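Local structure of possible prolidase (Bifidobacterium longum NCC2705, 2P9B) at residues Gln223-His237 / Val253-Glu265. The protein probably hydrolyses carbon-nitrogen bonds as a member of the amidohydrolase family, though its substrate is not established. Residues are numbered along the deposited sequence; the frame is centred on the assembly and turned at random.
Sequences QMSVEQMRAICDEAH and VRRSLLAGVDTIE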
loop_
_atom_site.group_PDB
_atom_site.type_symbol
_atom_site.label_atom_id
_atom_site.label_comp_id
_atom_site.label_asym_id
_atom_site.label_seq_id
_atom_site.Cartn_x
_atom_site.Cartn_y
_atom_site.Cartn_z
ATOM N N GLN A 223 18.592 -14.501 -13.808
ATOM C CA GLN A 223 17.555 -13.549 -13.403
ATOM C C GLN A 223 16.194 -13.957 -13.945
ATOM O O GLN A 223 16.104 -14.718 -14.906
ATOM C CB GLN A 223 17.878 -12.148 -13.917
ATOM C CG GLN A 223 19.201 -11.595 -13.446
ATOM C CD GLN A 223 19.457 -10.208 -13.991
ATOM O OE1 GLN A 223 18.733 -9.261 -13.678
ATOM N NE2 GLN A 223 20.489 -10.081 -14.821
HETATM N N MSE A 224 15.137 -13.433 -13.336
HETATM C CA MSE A 224 13.779 -13.749 -13.759
HETATM C C MSE A 224 13.592 -13.353 -15.216
HETATM O O MSE A 224 13.887 -12.219 -15.608
HETATM C CB MSE A 224 12.775 -12.999 -12.886
HETATM C CG MSE A 224 11.368 -13.592 -12.882
HETATM SE SE MSE A 224 11.275 -15.341 -12.027
HETATM C CE MSE A 224 11.116 -14.698 -10.188
ATOM N N SER A 225 13.095 -14.292 -16.015
ATOM C CA SER A 225 12.874 -14.046 -17.434
ATOM C C SER A 225 11.458 -13.567 -17.725
ATOM O O SER A 225 10.552 -13.723 -16.906
ATOM C CB SER A 225 13.138 -15.324 -18.228
ATOM O OG SER A 225 12.155 -16.303 -17.936
ATOM N N VAL A 226 11.273 -12.981 -18.904
ATOM C CA VAL A 226 9.956 -12.515 -19.312
ATOM C C VAL A 226 9.051 -13.738 -19.432
ATOM O O VAL A 226 7.881 -13.691 -19.063
ATOM C CB VAL A 226 10.004 -11.799 -20.682
ATOM C CG1 VAL A 226 8.599 -11.444 -21.140
ATOM C CG2 VAL A 226 10.853 -10.548 -20.577
ATOM N N GLU A 227 9.609 -14.834 -19.938
ATOM C CA GLU A 227 8.851 -16.068 -20.114
ATOM C C GLU A 227 8.308 -16.600 -18.793
ATOM O O GLU A 227 7.178 -17.084 -18.729
ATOM C CB GLU A 227 9.718 -17.145 -20.776
ATOM C CG GLU A 227 10.201 -16.791 -22.180
ATOM C CD GLU A 227 11.597 -16.183 -22.201
ATOM O OE1 GLU A 227 11.818 -15.138 -21.554
ATOM O OE2 GLU A 227 12.479 -16.758 -22.874
ATOM N N GLN A 228 9.124 -16.524 -17.748
ATOM C CA GLN A 228 8.712 -16.988 -16.428
ATOM C C GLN A 228 7.578 -16.130 -15.884
ATOM O O GLN A 228 6.568 -16.644 -15.410
ATOM C CB GLN A 228 9.880 -16.916 -15.445
ATOM C CG GLN A 228 10.868 -18.055 -15.535
ATOM C CD GLN A 228 12.058 -17.830 -14.628
ATOM O OE1 GLN A 228 12.823 -16.882 -14.816
ATOM N NE2 GLN A 228 12.215 -18.692 -13.630
HETATM N N MSE A 229 7.758 -14.815 -15.945
HETATM C CA MSE A 229 6.751 -13.899 -15.427
HETATM C C MSE A 229 5.487 -13.843 -16.273
HETATM O O MSE A 229 4.408 -13.543 -15.760
HETATM C CB MSE A 229 7.339 -12.490 -15.253
HETATM C CG MSE A 229 8.453 -12.416 -14.196
HETATM SE SE MSE A 229 9.053 -10.661 -13.723
HETATM C CE MSE A 229 10.157 -10.333 -15.223
ATOM N N ARG A 230 5.613 -14.120 -17.568
ATOM C CA ARG A 230 4.445 -14.100 -18.434
ATOM C C ARG A 230 3.539 -15.259 -18.035
ATOM O O ARG A 230 2.313 -15.139 -18.055
ATOM C CB ARG A 230 4.843 -14.241 -19.911
ATOM C CG ARG A 230 3.643 -14.198 -20.849
ATOM C CD ARG A 230 3.983 -14.479 -22.313
ATOM N NE ARG A 230 4.727 -13.402 -22.970
ATOM C CZ ARG A 230 6.050 -13.371 -23.101
ATOM N NH1 ARG A 230 6.794 -14.359 -22.621
ATOM N NH2 ARG A 230 6.633 -12.358 -23.731
ATOM N N ALA A 231 4.147 -16.382 -17.666
ATOM C CA ALA A 231 3.381 -17.556 -17.258
ATOM C C ALA A 231 2.685 -17.276 -15.929
ATOM O O ALA A 231 1.537 -17.666 -15.722
ATOM C CB ALA A 231 4.303 -18.772 -17.131
ATOM N N ILE A 232 3.390 -16.593 -15.031
ATOM C CA ILE A 232 2.831 -16.247 -13.725
ATOM C C ILE A 232 1.662 -15.280 -13.894
ATOM O O ILE A 232 0.602 -15.467 -13.303
ATOM C CB ILE A 232 3.903 -15.598 -12.824
ATOM C CG1 ILE A 232 4.970 -16.637 -12.460
ATOM C CG2 ILE A 232 3.267 -15.035 -11.560
ATOM C CD1 ILE A 232 6.177 -16.054 -11.740
ATOM N N CYS A 233 1.852 -14.252 -14.713
ATOM C CA CYS A 233 0.798 -13.270 -14.934
ATOM C C CYS A 233 -0.418 -13.858 -15.639
ATOM O O CYS A 233 -1.549 -13.547 -15.283
ATOM C CB CYS A 233 1.339 -12.086 -15.729
ATOM S SG CYS A 233 2.468 -11.068 -14.771
ATOM N N ASP A 234 -0.188 -14.700 -16.642
ATOM C CA ASP A 234 -1.296 -15.311 -17.371
ATOM C C ASP A 234 -2.182 -16.103 -16.417
ATOM O O ASP A 234 -3.403 -15.956 -16.420
ATOM C CB ASP A 234 -0.764 -16.241 -18.467
ATOM C CG ASP A 234 -1.877 -16.948 -19.223
ATOM O OD1 ASP A 234 -2.700 -16.256 -19.861
ATOM O OD2 ASP A 234 -1.929 -18.197 -19.182
ATOM N N GLU A 235 -1.552 -16.930 -15.594
ATOM C CA GLU A 235 -2.263 -17.765 -14.635
ATOM C C GLU A 235 -2.999 -16.943 -13.577
ATOM O O GLU A 235 -4.169 -17.193 -13.293
ATOM C CB GLU A 235 -1.275 -18.722 -13.960
ATOM C CG GLU A 235 -1.915 -19.850 -13.174
ATOM C CD GLU A 235 -2.784 -20.746 -14.037
ATOM O OE1 GLU A 235 -2.372 -21.067 -15.172
ATOM O OE2 GLU A 235 -3.875 -21.136 -13.573
ATOM N N ALA A 236 -2.320 -15.961 -12.993
ATOM C CA ALA A 236 -2.951 -15.135 -11.970
ATOM C C ALA A 236 -4.149 -14.373 -12.528
ATOM O O ALA A 236 -5.206 -14.313 -11.901
ATOM C CB ALA A 236 -1.941 -14.154 -11.398
ATOM N N HIS A 237 -3.982 -13.800 -13.713
ATOM C CA HIS A 237 -5.042 -13.019 -14.341
ATOM C C HIS A 237 -6.278 -13.838 -14.682
ATOM O O HIS A 237 -7.383 -13.301 -14.739
ATOM C CB HIS A 237 -4.492 -12.320 -15.582
ATOM C CG HIS A 237 -3.467 -11.276 -15.269
ATOM N ND1 HIS A 237 -2.662 -10.704 -16.230
ATOM C CD2 HIS A 237 -3.115 -10.705 -14.093
ATOM C CE1 HIS A 237 -1.854 -9.827 -15.658
ATOM N NE2 HIS A 237 -2.109 -9.810 -14.362
ATOM N N VAL A 253 12.373 -3.820 -14.801
ATOM C CA VAL A 253 11.092 -3.166 -15.006
ATOM C C VAL A 253 10.564 -3.513 -16.391
ATOM O O VAL A 253 9.396 -3.865 -16.547
ATOM C CB VAL A 253 11.234 -1.639 -14.855
ATOM C CG1 VAL A 253 9.942 -0.943 -15.255
ATOM C CG2 VAL A 253 11.592 -1.309 -13.408
ATOM N N ARG A 254 11.442 -3.441 -17.389
ATOM C CA ARG A 254 11.057 -3.743 -18.764
ATOM C C ARG A 254 10.491 -5.153 -18.902
ATOM O O ARG A 254 9.423 -5.343 -19.481
ATOM C CB ARG A 254 12.259 -3.572 -19.700
ATOM C CG ARG A 254 11.917 -3.654 -21.179
ATOM C CD ARG A 254 13.072 -3.144 -22.023
ATOM N NE ARG A 254 12.739 -3.087 -23.444
ATOM C CZ ARG A 254 12.651 -4.147 -24.242
ATOM N NH1 ARG A 254 12.875 -5.366 -23.763
ATOM N NH2 ARG A 254 12.341 -3.987 -25.523
ATOM N N ARG A 255 11.207 -6.139 -18.367
ATOM C CA ARG A 255 10.759 -7.525 -18.448
ATOM C C ARG A 255 9.436 -7.732 -17.729
ATOM O O ARG A 255 8.565 -8.456 -18.216
ATOM C CB ARG A 255 11.802 -8.468 -17.852
ATOM C CG ARG A 255 13.111 -8.517 -18.613
ATOM C CD ARG A 255 14.022 -9.586 -18.042
ATOM N NE ARG A 255 15.329 -9.594 -18.694
ATOM C CZ ARG A 255 16.268 -10.508 -18.467
ATOM N NH1 ARG A 255 16.045 -11.492 -17.603
ATOM N NH2 ARG A 255 17.431 -10.442 -19.106
ATOM N N SER A 256 9.290 -7.101 -16.568
ATOM C CA SER A 256 8.064 -7.234 -15.786
ATOM C C SER A 256 6.873 -6.683 -16.561
ATOM O O SER A 256 5.820 -7.312 -16.624
ATOM C CB SER A 256 8.195 -6.484 -14.459
ATOM O OG SER A 256 9.208 -7.057 -13.646
ATOM N N LEU A 257 7.050 -5.500 -17.143
ATOM C CA LEU A 257 5.991 -4.864 -17.910
ATOM C C LEU A 257 5.629 -5.694 -19.137
ATOM O O LEU A 257 4.454 -5.851 -19.461
ATOM C CB LEU A 257 6.417 -3.450 -18.324
ATOM C CG LEU A 257 6.512 -2.434 -17.176
ATOM C CD1 LEU A 257 7.038 -1.102 -17.689
ATOM C CD2 LEU A 257 5.137 -2.257 -16.548
ATOM N N LEU A 258 6.640 -6.234 -19.812
ATOM C CA LEU A 258 6.401 -7.053 -20.994
ATOM C C LEU A 258 5.586 -8.291 -20.620
ATOM O O LEU A 258 4.688 -8.696 -21.352
ATOM C CB LEU A 258 7.732 -7.479 -21.634
ATOM C CG LEU A 258 8.499 -6.425 -22.438
ATOM C CD1 LEU A 258 9.914 -6.906 -22.716
ATOM C CD2 LEU A 258 7.766 -6.147 -23.742
ATOM N N ALA A 259 5.890 -8.872 -19.463
ATOM C CA ALA A 259 5.185 -10.062 -18.994
ATOM C C ALA A 259 3.731 -9.777 -18.628
ATOM O O ALA A 259 2.897 -10.684 -18.624
ATOM C CB ALA A 259 5.914 -10.662 -17.796
ATOM N N GLY A 260 3.427 -8.523 -18.303
ATOM C CA GLY A 260 2.061 -8.173 -17.950
ATOM C C GLY A 260 1.828 -7.915 -16.467
ATOM O O GLY A 260 0.695 -7.982 -15.994
ATOM N N VAL A 261 2.901 -7.623 -15.739
ATOM C CA VAL A 261 2.815 -7.339 -14.308
ATOM C C VAL A 261 1.976 -6.087 -14.093
ATOM O O VAL A 261 2.154 -5.079 -14.780
ATOM C CB VAL A 261 4.231 -7.134 -13.699
ATOM C CG1 VAL A 261 4.135 -6.617 -12.273
ATOM C CG2 VAL A 261 4.986 -8.440 -13.717
ATOM N N ASP A 262 1.066 -6.151 -13.129
ATOM C CA ASP A 262 0.174 -5.035 -12.834
ATOM C C ASP A 262 0.785 -3.880 -12.049
ATOM O O ASP A 262 0.412 -2.725 -12.255
ATOM C CB ASP A 262 -1.046 -5.585 -12.125
ATOM C CG ASP A 262 -1.684 -6.696 -12.918
ATOM O OD1 ASP A 262 -2.320 -6.388 -13.948
ATOM O OD2 ASP A 262 -1.521 -7.872 -12.533
ATOM N N THR A 263 1.710 -4.186 -11.147
ATOM C CA THR A 263 2.356 -3.136 -10.370
ATOM C C THR A 263 3.854 -3.361 -10.280
ATOM O O THR A 263 4.317 -4.491 -10.116
ATOM C CB THR A 263 1.803 -3.056 -8.924
ATOM O OG1 THR A 263 2.090 -4.275 -8.230
ATOM C CG2 THR A 263 0.311 -2.813 -8.934
ATOM N N ILE A 264 4.605 -2.276 -10.407
ATOM C CA ILE A 264 6.053 -2.346 -10.300
ATOM C C ILE A 264 6.398 -1.733 -8.946
ATOM O O ILE A 264 5.993 -0.604 -8.663
ATOM C CB ILE A 264 6.745 -1.509 -11.396
ATOM C CG1 ILE A 264 6.399 -2.063 -12.784
ATOM C CG2 ILE A 264 8.257 -1.489 -11.160
ATOM C CD1 ILE A 264 6.910 -3.468 -13.053
ATOM N N GLU A 265 7.116 -2.480 -8.109
ATOM C CA GLU A 265 7.523 -1.981 -6.798
ATOM C C GLU A 265 8.970 -1.512 -6.861
ATOM O O GLU A 265 9.827 -2.202 -7.410
ATOM C CB GLU A 265 7.398 -3.055 -5.714
ATOM C CG GLU A 265 5.989 -3.229 -5.171
ATOM C CD GLU A 265 5.043 -3.776 -6.202
ATOM O OE1 GLU A 265 5.375 -4.825 -6.796
ATOM O OE2 GLU A 265 3.972 -3.170 -6.414
#
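V226 and M229 pack on R255 and A259 in a helix-helix contact between neighbouring outer helices of the amidohydrolase TIM barrel, 226-237 and 253-259, closed at its far end by a His-carboxylate bond. The inner strand 243-247 separates them in the chain. The axes run 8.3 Å apart at -39°, and the small A259 permits this: its CB sits 3.4 Å from M229 CB, a tight fit. M229, present as selenomethionine and bent at its last torsion (chi3 -78°), lays CE against R255 CB and SE beside S256 OG, whose hydrogen bond goes to G252 O. V226 CG2 rests on the start of the R255 chain, which runs extended from CG to NE, carrying NH1 to M224 O (3.0 Å); NE pairs with E251. A leucine in place of R255 would probably leave M224 O without its NH1 donor and the E251 carboxylate without its salt-bridge partner. C233 SG lies over the Schellman turn at G260-V261. Beyond it, H237 NE2 donates to the syn lone pair of D262 OD2 (2.7 Å), and G260 O lies at the ring edge. D262 also accepts from V243 N and L285 N, so a buried, probably ionised carboxylate ties helix 226-237 to the start of strands 243-247 and 263-264.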